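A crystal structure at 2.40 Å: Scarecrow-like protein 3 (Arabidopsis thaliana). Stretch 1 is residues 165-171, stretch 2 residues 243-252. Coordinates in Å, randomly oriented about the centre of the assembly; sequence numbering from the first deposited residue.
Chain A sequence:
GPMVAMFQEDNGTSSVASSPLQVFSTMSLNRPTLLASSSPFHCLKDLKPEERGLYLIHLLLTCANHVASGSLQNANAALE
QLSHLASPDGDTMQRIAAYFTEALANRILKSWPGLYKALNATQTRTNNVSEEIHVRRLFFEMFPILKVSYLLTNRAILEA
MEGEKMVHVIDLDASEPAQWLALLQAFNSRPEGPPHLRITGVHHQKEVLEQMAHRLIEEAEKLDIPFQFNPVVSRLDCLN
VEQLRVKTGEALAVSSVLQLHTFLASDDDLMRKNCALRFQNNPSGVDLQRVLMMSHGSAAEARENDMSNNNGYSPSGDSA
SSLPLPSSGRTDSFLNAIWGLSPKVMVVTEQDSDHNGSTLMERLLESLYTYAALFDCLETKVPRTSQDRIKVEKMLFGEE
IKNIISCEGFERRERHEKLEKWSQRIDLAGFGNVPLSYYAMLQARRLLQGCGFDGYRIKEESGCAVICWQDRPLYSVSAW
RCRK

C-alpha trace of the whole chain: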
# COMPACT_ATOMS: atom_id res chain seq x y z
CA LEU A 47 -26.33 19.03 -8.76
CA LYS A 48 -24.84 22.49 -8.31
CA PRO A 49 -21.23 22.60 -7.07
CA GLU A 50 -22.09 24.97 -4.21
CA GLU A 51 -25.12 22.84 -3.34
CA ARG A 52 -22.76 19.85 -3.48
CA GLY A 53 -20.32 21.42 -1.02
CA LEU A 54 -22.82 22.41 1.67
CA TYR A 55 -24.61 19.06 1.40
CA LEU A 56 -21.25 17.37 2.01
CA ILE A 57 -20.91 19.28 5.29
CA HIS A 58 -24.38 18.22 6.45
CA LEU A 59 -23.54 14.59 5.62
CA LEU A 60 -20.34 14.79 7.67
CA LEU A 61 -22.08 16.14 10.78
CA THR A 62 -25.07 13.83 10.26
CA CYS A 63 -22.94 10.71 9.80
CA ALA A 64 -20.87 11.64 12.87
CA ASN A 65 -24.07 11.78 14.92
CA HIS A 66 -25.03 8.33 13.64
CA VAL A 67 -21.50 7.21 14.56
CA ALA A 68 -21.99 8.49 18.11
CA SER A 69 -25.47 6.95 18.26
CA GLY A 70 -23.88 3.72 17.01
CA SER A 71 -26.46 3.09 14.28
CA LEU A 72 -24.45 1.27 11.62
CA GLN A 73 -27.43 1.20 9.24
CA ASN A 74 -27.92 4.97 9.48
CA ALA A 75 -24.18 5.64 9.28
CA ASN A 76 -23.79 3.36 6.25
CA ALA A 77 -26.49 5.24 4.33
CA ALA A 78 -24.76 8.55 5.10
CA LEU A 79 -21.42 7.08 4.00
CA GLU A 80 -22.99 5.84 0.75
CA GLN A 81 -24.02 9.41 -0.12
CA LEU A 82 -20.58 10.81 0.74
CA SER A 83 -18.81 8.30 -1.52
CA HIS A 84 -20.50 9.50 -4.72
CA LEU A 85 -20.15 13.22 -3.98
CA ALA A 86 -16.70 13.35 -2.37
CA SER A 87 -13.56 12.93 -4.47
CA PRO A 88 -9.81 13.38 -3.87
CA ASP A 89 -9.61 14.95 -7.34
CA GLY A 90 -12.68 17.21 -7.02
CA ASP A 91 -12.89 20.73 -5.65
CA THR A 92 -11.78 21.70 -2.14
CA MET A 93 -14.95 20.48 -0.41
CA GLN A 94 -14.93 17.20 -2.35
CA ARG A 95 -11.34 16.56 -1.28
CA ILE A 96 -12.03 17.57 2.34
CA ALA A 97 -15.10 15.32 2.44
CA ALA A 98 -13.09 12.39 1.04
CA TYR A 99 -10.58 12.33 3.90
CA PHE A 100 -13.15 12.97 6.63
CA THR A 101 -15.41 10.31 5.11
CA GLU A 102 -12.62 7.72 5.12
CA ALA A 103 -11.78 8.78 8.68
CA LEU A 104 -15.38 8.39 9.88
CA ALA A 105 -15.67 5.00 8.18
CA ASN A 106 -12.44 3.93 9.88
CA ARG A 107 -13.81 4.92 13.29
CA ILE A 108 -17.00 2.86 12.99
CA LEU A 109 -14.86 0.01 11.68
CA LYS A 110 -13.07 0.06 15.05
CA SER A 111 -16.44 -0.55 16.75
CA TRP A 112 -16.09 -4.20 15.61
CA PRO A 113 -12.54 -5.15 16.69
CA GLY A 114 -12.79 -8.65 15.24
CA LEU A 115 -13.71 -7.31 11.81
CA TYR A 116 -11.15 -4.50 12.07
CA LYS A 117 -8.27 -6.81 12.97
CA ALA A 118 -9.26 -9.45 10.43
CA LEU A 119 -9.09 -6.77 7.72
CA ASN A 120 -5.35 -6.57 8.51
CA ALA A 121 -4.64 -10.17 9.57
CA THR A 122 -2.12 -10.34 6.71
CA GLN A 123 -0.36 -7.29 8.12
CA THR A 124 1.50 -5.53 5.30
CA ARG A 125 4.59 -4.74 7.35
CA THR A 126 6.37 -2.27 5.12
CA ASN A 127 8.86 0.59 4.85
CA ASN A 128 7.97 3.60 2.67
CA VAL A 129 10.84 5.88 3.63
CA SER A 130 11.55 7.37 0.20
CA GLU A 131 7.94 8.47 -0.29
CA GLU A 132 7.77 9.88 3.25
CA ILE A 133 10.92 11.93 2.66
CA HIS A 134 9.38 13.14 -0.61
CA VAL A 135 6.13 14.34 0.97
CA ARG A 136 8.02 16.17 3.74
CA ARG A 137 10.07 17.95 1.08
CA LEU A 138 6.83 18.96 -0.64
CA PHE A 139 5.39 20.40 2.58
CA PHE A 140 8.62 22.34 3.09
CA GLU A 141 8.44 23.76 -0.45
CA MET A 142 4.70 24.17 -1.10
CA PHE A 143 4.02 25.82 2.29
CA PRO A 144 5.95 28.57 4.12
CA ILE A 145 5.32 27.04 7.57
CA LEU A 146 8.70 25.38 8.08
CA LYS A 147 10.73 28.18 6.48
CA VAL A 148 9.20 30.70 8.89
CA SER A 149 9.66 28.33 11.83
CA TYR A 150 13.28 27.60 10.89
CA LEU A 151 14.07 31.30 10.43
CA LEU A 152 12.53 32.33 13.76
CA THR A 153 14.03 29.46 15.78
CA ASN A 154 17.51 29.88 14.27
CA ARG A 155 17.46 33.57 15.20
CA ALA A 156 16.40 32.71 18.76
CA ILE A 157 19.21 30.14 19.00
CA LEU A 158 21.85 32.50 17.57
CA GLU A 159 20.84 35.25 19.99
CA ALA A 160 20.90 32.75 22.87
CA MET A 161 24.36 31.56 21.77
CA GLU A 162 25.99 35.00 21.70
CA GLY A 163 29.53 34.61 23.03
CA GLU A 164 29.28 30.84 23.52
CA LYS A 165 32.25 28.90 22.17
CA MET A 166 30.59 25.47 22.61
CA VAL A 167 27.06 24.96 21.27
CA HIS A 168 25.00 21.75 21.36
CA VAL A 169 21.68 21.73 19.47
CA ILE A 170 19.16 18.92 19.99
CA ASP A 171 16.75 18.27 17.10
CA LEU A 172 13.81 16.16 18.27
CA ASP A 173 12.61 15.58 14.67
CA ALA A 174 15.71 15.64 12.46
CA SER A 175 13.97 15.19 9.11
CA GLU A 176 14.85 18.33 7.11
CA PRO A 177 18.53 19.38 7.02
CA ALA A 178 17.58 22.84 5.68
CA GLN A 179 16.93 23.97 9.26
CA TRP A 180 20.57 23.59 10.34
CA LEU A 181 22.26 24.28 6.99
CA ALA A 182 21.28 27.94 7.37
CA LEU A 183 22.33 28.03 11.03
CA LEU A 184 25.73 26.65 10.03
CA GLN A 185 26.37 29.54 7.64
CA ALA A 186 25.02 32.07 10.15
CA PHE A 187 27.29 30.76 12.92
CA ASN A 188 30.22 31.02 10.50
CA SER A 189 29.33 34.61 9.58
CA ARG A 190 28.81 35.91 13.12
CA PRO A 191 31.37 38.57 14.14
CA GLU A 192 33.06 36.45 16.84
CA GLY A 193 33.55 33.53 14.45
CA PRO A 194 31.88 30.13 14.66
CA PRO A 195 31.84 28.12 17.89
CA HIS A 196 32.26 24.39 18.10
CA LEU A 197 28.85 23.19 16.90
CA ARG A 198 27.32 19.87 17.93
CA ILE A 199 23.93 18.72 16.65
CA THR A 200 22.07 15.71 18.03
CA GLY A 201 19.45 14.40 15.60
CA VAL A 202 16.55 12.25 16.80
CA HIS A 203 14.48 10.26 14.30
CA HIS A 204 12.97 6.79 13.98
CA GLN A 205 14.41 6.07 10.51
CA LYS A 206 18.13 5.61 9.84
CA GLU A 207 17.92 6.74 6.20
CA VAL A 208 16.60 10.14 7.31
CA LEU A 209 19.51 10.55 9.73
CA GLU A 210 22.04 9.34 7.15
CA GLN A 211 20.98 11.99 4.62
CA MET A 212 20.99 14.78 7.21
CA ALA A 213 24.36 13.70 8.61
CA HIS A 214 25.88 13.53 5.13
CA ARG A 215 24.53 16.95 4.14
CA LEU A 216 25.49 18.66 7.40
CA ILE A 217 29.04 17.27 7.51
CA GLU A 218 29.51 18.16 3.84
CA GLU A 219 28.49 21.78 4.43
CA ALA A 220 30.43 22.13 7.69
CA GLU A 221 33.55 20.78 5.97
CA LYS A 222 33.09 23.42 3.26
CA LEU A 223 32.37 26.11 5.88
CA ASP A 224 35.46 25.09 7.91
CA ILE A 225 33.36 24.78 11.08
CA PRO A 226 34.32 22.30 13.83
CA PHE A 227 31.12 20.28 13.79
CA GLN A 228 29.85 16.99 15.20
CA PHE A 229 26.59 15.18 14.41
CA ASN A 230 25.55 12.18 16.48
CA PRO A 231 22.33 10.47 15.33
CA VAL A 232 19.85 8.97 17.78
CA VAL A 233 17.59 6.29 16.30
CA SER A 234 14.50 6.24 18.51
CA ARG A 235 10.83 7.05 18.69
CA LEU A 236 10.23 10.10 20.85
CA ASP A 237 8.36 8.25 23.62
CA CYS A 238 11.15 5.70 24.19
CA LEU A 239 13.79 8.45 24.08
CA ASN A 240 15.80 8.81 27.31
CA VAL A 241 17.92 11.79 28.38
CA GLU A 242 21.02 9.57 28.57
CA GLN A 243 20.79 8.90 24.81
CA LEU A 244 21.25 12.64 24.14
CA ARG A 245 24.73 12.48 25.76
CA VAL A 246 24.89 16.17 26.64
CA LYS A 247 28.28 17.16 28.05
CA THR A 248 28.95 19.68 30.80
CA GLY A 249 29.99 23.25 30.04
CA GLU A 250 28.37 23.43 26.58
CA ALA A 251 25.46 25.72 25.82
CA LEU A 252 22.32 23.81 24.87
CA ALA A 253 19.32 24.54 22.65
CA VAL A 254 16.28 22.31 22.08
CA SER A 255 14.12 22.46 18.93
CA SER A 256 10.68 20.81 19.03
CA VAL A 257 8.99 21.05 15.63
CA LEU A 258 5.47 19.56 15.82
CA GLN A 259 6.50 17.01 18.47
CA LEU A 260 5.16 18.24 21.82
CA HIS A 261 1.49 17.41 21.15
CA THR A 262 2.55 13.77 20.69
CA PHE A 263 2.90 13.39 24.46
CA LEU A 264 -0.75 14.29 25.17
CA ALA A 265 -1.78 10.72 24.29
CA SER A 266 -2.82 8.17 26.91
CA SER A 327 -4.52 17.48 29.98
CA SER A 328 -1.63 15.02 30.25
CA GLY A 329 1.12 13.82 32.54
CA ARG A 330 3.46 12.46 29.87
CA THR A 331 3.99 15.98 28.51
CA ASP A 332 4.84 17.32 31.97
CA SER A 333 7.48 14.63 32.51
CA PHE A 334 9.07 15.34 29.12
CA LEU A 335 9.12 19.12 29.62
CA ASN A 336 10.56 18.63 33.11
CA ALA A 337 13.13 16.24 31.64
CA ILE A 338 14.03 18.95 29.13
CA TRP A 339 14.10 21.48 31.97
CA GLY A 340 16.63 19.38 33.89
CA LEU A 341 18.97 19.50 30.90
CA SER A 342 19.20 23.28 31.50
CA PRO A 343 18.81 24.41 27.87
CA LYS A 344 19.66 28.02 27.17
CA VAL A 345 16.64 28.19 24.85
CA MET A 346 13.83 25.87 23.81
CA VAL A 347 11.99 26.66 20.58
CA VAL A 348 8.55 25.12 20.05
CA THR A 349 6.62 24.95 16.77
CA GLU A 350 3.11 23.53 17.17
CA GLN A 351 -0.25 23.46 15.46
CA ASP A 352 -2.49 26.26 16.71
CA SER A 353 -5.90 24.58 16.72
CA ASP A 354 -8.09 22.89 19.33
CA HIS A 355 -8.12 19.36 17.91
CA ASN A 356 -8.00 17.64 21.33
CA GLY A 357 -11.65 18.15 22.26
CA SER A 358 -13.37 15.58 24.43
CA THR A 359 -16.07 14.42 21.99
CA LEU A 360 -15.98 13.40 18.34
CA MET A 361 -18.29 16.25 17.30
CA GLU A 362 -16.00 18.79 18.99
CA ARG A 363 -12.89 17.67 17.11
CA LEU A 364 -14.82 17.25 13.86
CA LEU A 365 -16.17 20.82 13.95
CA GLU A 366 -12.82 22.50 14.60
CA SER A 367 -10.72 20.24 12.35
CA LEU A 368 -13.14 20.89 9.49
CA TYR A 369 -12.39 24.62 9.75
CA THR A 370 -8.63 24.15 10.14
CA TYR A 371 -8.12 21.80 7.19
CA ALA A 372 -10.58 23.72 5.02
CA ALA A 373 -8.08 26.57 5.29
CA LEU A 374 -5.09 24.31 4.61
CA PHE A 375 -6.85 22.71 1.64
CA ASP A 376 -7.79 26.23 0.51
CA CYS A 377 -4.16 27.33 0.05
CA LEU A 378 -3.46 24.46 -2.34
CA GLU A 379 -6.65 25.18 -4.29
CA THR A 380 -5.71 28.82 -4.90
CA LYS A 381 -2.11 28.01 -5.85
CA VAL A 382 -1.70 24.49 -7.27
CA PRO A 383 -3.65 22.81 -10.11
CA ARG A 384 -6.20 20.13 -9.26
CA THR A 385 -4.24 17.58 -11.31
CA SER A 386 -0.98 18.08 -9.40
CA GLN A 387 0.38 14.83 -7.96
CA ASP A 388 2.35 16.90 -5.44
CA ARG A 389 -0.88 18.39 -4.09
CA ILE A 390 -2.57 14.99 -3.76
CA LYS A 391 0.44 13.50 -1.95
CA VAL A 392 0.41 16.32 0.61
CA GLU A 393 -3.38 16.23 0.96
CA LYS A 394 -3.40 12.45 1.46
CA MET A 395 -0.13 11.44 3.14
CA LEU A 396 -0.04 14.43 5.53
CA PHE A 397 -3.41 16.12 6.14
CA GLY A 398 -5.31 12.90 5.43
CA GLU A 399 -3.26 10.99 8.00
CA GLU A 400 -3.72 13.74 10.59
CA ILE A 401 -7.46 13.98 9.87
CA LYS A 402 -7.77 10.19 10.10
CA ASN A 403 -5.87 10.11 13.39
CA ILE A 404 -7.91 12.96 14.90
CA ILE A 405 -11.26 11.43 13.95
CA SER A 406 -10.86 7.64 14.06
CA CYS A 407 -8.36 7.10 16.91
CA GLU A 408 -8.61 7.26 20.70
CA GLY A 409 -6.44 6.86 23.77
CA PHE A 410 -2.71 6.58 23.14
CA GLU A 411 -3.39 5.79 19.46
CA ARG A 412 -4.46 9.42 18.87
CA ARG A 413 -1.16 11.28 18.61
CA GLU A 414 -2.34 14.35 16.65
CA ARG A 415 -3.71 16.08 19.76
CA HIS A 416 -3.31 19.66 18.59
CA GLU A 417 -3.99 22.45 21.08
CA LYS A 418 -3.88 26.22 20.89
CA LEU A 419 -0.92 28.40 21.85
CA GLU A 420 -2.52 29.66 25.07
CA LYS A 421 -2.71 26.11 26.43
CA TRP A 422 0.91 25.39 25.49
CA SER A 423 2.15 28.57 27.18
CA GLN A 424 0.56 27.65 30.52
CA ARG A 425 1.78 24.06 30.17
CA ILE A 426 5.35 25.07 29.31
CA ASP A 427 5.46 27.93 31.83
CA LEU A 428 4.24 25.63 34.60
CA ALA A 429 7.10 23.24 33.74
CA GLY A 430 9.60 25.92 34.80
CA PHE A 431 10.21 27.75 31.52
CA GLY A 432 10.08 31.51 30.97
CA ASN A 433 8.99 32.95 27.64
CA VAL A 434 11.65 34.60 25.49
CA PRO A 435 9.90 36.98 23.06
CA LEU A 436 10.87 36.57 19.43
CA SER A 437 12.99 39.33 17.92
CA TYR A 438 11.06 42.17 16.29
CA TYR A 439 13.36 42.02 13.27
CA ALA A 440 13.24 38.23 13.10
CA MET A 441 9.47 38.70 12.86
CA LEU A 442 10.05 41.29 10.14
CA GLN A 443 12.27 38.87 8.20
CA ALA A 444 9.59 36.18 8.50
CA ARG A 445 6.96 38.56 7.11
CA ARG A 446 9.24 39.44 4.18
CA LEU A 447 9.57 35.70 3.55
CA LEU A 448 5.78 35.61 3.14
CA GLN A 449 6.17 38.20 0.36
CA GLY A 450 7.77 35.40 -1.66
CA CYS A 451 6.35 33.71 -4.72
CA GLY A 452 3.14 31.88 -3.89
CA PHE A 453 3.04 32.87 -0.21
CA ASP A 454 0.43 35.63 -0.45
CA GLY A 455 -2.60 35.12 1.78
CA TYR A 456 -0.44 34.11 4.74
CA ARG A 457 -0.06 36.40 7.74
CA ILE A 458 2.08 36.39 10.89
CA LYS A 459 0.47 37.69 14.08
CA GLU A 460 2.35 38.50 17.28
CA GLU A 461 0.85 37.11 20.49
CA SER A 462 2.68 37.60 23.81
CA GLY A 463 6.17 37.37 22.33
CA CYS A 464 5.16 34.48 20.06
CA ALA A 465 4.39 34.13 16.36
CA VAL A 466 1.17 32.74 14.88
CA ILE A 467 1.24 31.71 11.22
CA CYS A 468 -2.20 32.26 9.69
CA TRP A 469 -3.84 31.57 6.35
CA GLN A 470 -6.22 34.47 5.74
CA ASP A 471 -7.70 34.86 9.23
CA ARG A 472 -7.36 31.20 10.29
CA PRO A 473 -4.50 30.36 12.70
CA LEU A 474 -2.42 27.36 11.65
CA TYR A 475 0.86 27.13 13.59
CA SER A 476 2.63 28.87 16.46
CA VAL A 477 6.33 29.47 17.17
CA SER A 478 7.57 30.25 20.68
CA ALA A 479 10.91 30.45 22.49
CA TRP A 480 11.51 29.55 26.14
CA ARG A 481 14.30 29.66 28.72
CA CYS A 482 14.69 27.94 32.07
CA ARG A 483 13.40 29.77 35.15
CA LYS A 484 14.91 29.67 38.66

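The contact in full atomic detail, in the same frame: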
# COMPACT_ATOMS: atom_id res chain seq x y z
N LYS A 165 31.28 29.58 23.02
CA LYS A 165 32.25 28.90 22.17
C LYS A 165 31.92 27.43 21.94
O LYS A 165 32.51 26.80 21.06
CB LYS A 165 33.65 29.01 22.77
N MET A 166 30.98 26.88 22.71
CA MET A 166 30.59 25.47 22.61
C MET A 166 29.07 25.41 22.59
O MET A 166 28.42 25.75 23.59
CB MET A 166 31.15 24.66 23.77
CG MET A 166 32.66 24.71 23.91
SD MET A 166 33.44 23.18 23.36
CE MET A 166 32.53 21.98 24.32
N VAL A 167 28.50 24.96 21.47
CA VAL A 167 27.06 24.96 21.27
C VAL A 167 26.61 23.55 20.91
O VAL A 167 27.17 22.94 19.99
CB VAL A 167 26.63 25.96 20.19
CG1 VAL A 167 25.19 25.72 19.77
CG2 VAL A 167 26.81 27.39 20.69
N HIS A 168 25.60 23.05 21.62
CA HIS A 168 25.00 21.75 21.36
C HIS A 168 23.52 21.97 21.08
O HIS A 168 22.79 22.48 21.94
CB HIS A 168 25.19 20.80 22.54
CG HIS A 168 24.62 19.44 22.32
ND1 HIS A 168 24.47 18.52 23.34
CD2 HIS A 168 24.15 18.83 21.20
CE1 HIS A 168 23.94 17.41 22.86
NE2 HIS A 168 23.73 17.57 21.57
N VAL A 169 23.07 21.60 19.88
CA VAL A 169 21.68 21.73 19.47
C VAL A 169 21.07 20.34 19.40
O VAL A 169 21.67 19.42 18.83
CB VAL A 169 21.55 22.46 18.12
CG1 VAL A 169 20.10 22.52 17.68
CG2 VAL A 169 22.14 23.86 18.21
N ILE A 170 19.88 20.18 19.98
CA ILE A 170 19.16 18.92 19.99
C ILE A 170 17.94 19.07 19.10
O ILE A 170 17.07 19.90 19.37
CB ILE A 170 18.77 18.49 21.41
CG1 ILE A 170 20.02 18.34 22.28
CG2 ILE A 170 17.98 17.19 21.37
CD1 ILE A 170 19.72 17.94 23.71
N ASP A 171 17.87 18.26 18.04
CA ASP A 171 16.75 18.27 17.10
C ASP A 171 15.89 17.04 17.38
O ASP A 171 16.31 15.91 17.12
CB ASP A 171 17.26 18.29 15.66
CG ASP A 171 16.16 18.49 14.64
OD1 ASP A 171 14.97 18.45 15.01
OD2 ASP A 171 16.48 18.68 13.45
N GLN A 243 20.50 9.04 26.24
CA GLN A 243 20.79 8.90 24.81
C GLN A 243 21.25 10.21 24.17
O GLN A 243 21.99 10.17 23.18
CB GLN A 243 19.56 8.37 24.08
CG GLN A 243 18.91 7.17 24.74
CD GLN A 243 18.01 6.40 23.80
OE1 GLN A 243 16.83 6.19 24.08
NE2 GLN A 243 18.57 5.96 22.68
N LEU A 244 20.82 11.36 24.70
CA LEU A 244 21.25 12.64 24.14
C LEU A 244 22.72 12.95 24.41
O LEU A 244 23.32 13.72 23.67
CB LEU A 244 20.38 13.77 24.67
CG LEU A 244 18.89 13.63 24.35
CD1 LEU A 244 18.07 14.72 25.00
CD2 LEU A 244 18.69 13.63 22.84
N ARG A 245 23.29 12.38 25.48
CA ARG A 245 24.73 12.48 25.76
C ARG A 245 25.21 13.92 25.81
O ARG A 245 26.24 14.27 25.25
CB ARG A 245 25.55 11.68 24.75
CG ARG A 245 25.63 10.19 25.00
CD ARG A 245 26.26 9.44 23.82
NE ARG A 245 26.40 8.02 24.11
CZ ARG A 245 25.40 7.14 24.05
NH1 ARG A 245 24.19 7.54 23.69
NH2 ARG A 245 25.61 5.86 24.34
N VAL A 246 24.46 14.78 26.49
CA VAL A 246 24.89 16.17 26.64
C VAL A 246 26.07 16.22 27.60
O VAL A 246 26.05 15.60 28.66
CB VAL A 246 23.75 17.06 27.18
CG1 VAL A 246 24.03 18.52 26.87
CG2 VAL A 246 22.42 16.63 26.60
N LYS A 247 27.10 16.98 27.22
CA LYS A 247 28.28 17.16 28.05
C LYS A 247 28.13 18.42 28.90
O LYS A 247 27.24 19.24 28.69
CB LYS A 247 29.54 17.23 27.18
CG LYS A 247 29.88 15.91 26.50
CD LYS A 247 30.77 16.11 25.28
CE LYS A 247 31.11 14.77 24.64
NZ LYS A 247 31.74 14.94 23.30
N THR A 248 29.00 18.55 29.89
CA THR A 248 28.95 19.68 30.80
C THR A 248 29.77 20.84 30.25
O THR A 248 30.81 20.64 29.62
CB THR A 248 29.47 19.28 32.18
OG1 THR A 248 29.04 17.95 32.49
CG2 THR A 248 28.94 20.22 33.26
N GLY A 249 29.29 22.06 30.48
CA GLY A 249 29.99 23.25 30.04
C GLY A 249 29.67 23.71 28.63
O GLY A 249 30.26 24.70 28.18
N GLU A 250 28.77 23.03 27.93
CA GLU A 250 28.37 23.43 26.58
C GLU A 250 26.96 24.00 26.61
O GLU A 250 26.07 23.46 27.28
CB GLU A 250 28.45 22.24 25.61
CG GLU A 250 27.63 21.03 26.02
CD GLU A 250 27.66 19.93 24.98
OE1 GLU A 250 26.75 19.07 25.00
OE2 GLU A 250 28.58 19.93 24.15
N ALA A 251 26.77 25.10 25.89
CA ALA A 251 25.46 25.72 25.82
C ALA A 251 24.52 24.88 24.97
O ALA A 251 24.91 24.33 23.93
CB ALA A 251 25.58 27.13 25.24
N LEU A 252 23.27 24.76 25.42
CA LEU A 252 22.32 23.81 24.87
C LEU A 252 21.09 24.54 24.35
O LEU A 252 20.61 25.50 24.96
CB LEU A 252 21.91 22.77 25.92
CG LEU A 252 21.13 21.56 25.43
CD1 LEU A 252 22.00 20.71 24.51
CD2 LEU A 252 20.63 20.73 26.60

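Residues 166-171 form a β-strand, and residues 251-252 open a second strand that runs parallel beside it, so residues 84 apart in sequence, Val167 with Ala251 and His168 with Leu252, become neighbours in one sheet, each pair at a CA-CA distance of 4.9 Å. Two backbone hydrogen bonds fix this register, and both involve Ala251: its N donates to Met166 O (2.9 Å), and its O accepts from His168 N (2.7 Å, nearly straight at 166°). Both polar backbone atoms of Ala251 are thus satisfied by residues flanking its partner Val167, the usual pattern of a parallel pair. The same carbonyl also receives a CA-H...O contact, Val167 CA to Ala251 O at 3.5 Å, and a second such contact joins Leu252 CA to His168 O at 3.3 Å. His168 O and Ala251 O lie 3.4 Å apart, but as two acceptors they form no hydrogen bond.

The side chains of Val167 and Ala251 share one face of the sheet, those of His168 and Leu252 the other. On the latter face the buried His168 is the polar centre of the contact, with 114 Å² covered by the second stretch. Its ND1 donates to Glu250 OE1 at 2.9 Å, a weak bond because the angle at the hydrogen is only 125°; NE2 is satisfied elsewhere in the structure. Glu250 OE1 also accepts from the backbone N of Lys247 (3.1 Å, 156°). One carboxylate oxygen therefore both closes the turn leading into the strand and meets the imidazole across the interface. Within that turn, Gly249 has phi/psi of 88/1°, where a CB would be jammed against the preceding carbonyl O.

Two apolar methyls and a backbone carbonyl also approach the imidazole. Val246 CG1 approaches the ring edge, 3.6 Å from His168 ND1, and Leu244 O also lies near the ring plane, 3.8 Å from His168 CE1, without a hydrogen bond. Leu252 CD1 comes obliquely to 3.5 Å from His168 ND1.

Farther along the strand, Ile170 points toward the second stretch and supplies a purely apolar contact. Its CD1 lies 3.7 Å from Leu252 CD1, 3.8 Å from Leu244 CD1 and 4.2 Å from Val246 CG2, joining the new strand to the segment before the turn. At the other end, Met166 and Glu250 meet through their CB atoms at 4.1 Å. Val169 points away, and Asp171 is out of reach, its carboxylate oxygens bonded outside these stretches. Together the two stretches bury 498 Å².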